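Local structure of beta-1,3-1,4-glucanase (Caldicellulosiruptor sp. F32, 5H4R) at residues L181-V186 / G230-R235. The protein binds cellotetraose in its pocket and, as a family 5 glycoside hydrolase, probably hydrolyses beta-1,3-1,4-glucans such as lichenan. The protein carries 1 engineered substitution. Numbering follows the deposited sequence.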
# COMPACT_ATOMS: atom_id res chain seq x y z
N LEU A 181 11.84 7.11 -5.24
CA LEU A 181 10.48 7.04 -5.76
C LEU A 181 10.22 5.67 -6.38
O LEU A 181 10.97 5.21 -7.26
CB LEU A 181 10.24 8.13 -6.80
CG LEU A 181 8.85 8.15 -7.41
CD1 LEU A 181 7.79 8.41 -6.37
CD2 LEU A 181 8.78 9.20 -8.53
N ILE A 182 9.15 5.03 -5.90
CA ILE A 182 8.74 3.67 -6.23
C ILE A 182 7.36 3.75 -6.88
O ILE A 182 6.48 4.47 -6.38
CB ILE A 182 8.69 2.81 -4.96
CG1 ILE A 182 10.07 2.79 -4.29
CG2 ILE A 182 8.18 1.39 -5.25
CD1 ILE A 182 10.01 2.45 -2.81
N PHE A 183 7.15 3.02 -7.98
CA PHE A 183 5.84 2.93 -8.61
C PHE A 183 5.20 1.60 -8.24
O PHE A 183 5.83 0.55 -8.37
CB PHE A 183 5.90 3.00 -10.14
CG PHE A 183 6.53 4.26 -10.70
CD1 PHE A 183 6.59 5.43 -9.98
CD2 PHE A 183 7.05 4.24 -11.98
CE1 PHE A 183 7.15 6.58 -10.53
CE2 PHE A 183 7.60 5.38 -12.54
CZ PHE A 183 7.65 6.55 -11.81
N GLU A 184 3.93 1.65 -7.87
CA GLU A 184 3.13 0.48 -7.51
C GLU A 184 2.00 0.33 -8.52
O GLU A 184 1.16 1.23 -8.62
CB GLU A 184 2.57 0.64 -6.09
CG GLU A 184 1.59 -0.45 -5.66
CD GLU A 184 0.87 -0.09 -4.37
OE1 GLU A 184 1.56 0.18 -3.36
OE2 GLU A 184 -0.40 -0.03 -4.37
N ALA A 185 1.96 -0.80 -9.23
CA ALA A 185 1.13 -0.94 -10.43
C ALA A 185 -0.30 -0.52 -10.19
O ALA A 185 -0.91 0.21 -10.98
CB ALA A 185 1.18 -2.39 -10.90
N VAL A 186 -0.88 -1.06 -9.12
CA VAL A 186 -2.29 -0.93 -8.82
C VAL A 186 -2.42 -1.40 -7.38
O VAL A 186 -1.57 -2.15 -6.90
CB VAL A 186 -3.15 -1.78 -9.80
CG1 VAL A 186 -2.81 -3.25 -9.73
CG2 VAL A 186 -4.63 -1.57 -9.57
N GLY A 230 15.12 7.28 -18.85
CA GLY A 230 15.61 7.93 -17.64
C GLY A 230 15.80 6.94 -16.51
O GLY A 230 16.20 5.79 -16.69
N ASN A 231 15.48 7.39 -15.30
CA ASN A 231 15.62 6.50 -14.16
C ASN A 231 14.51 5.45 -14.11
O ASN A 231 14.57 4.55 -13.26
CB ASN A 231 15.65 7.28 -12.85
CG ASN A 231 16.25 6.47 -11.72
OD1 ASN A 231 17.26 5.79 -11.91
ND2 ASN A 231 15.63 6.51 -10.54
N ASN A 232 13.49 5.55 -14.96
CA ASN A 232 12.46 4.52 -14.97
C ASN A 232 12.96 3.19 -15.51
O ASN A 232 12.27 2.18 -15.33
CB ASN A 232 11.24 4.97 -15.78
CG ASN A 232 10.54 6.18 -15.19
OD1 ASN A 232 10.61 6.42 -13.99
ND2 ASN A 232 9.88 6.95 -16.04
N VAL A 233 14.15 3.16 -16.13
CA VAL A 233 14.68 1.89 -16.62
C VAL A 233 15.09 0.96 -15.49
O VAL A 233 15.10 -0.27 -15.68
CB VAL A 233 15.87 2.12 -17.57
CG1 VAL A 233 15.46 2.98 -18.74
CG2 VAL A 233 17.06 2.72 -16.83
N SER A 234 15.40 1.50 -14.29
CA SER A 234 15.92 0.69 -13.19
C SER A 234 15.22 0.92 -11.85
O SER A 234 15.58 0.27 -10.86
CB SER A 234 17.42 0.98 -13.02
OG SER A 234 17.61 2.38 -12.94
N ARG A 235 14.29 1.86 -11.78
CA ARG A 235 13.51 2.13 -10.58
C ARG A 235 12.87 0.86 -10.04
O ARG A 235 12.46 -0.01 -10.81
CB ARG A 235 12.43 3.16 -10.96
CG ARG A 235 11.45 3.55 -9.92
CD ARG A 235 10.45 4.58 -10.43
NE ARG A 235 11.00 5.64 -11.26
CZ ARG A 235 11.77 6.63 -10.82
NH1 ARG A 235 12.14 6.67 -9.55
NH2 ARG A 235 12.24 7.53 -11.67
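Asn232 OD1 accepts two hydrogen bonds from Arg235 and rests 3.5 Å from CE2 of the Phe183 ring. Arg235 NE donates to Asn232 OD1 at 2.9 Å, in the plane of the amide carbonyl. Arg235 NH2 donates to Asn232 OD1 at 3.0 Å, tilted out of that plane. The guanidinium is held side-on through one acceptor. Arg235 NH1 donates to Leu181 O at 3.0 Å, near the guanidinium plane, with an N-H...O angle of 156°. Arg235 CD sits over the centre of the Phe183 ring, 3.5 Å from its centroid, a CH-pi contact. The bend at chi3 (-42°) turns the guanidinium toward Leu181 O and Asn232 OD1. The guanidinium is turned 37° from the ring plane, with NE over the same face. Leu181 and Phe183 lie on strand 181-184, the fourth of the eight parallel strands of the TIM barrel. Residues 230-235 belong to the loop that leads from helix 205-226 into strand 237-240. Arg235 also bonds Tyr177 O through NH2 and Asn178 O through NH1. Asn232 ND2 is held by Thr228 OG1 and Ala171 O. A leucine in place of Arg235 would probably leave Leu181 O, Asn232 OD1, Tyr177 O and Asn178 O without these buried donors.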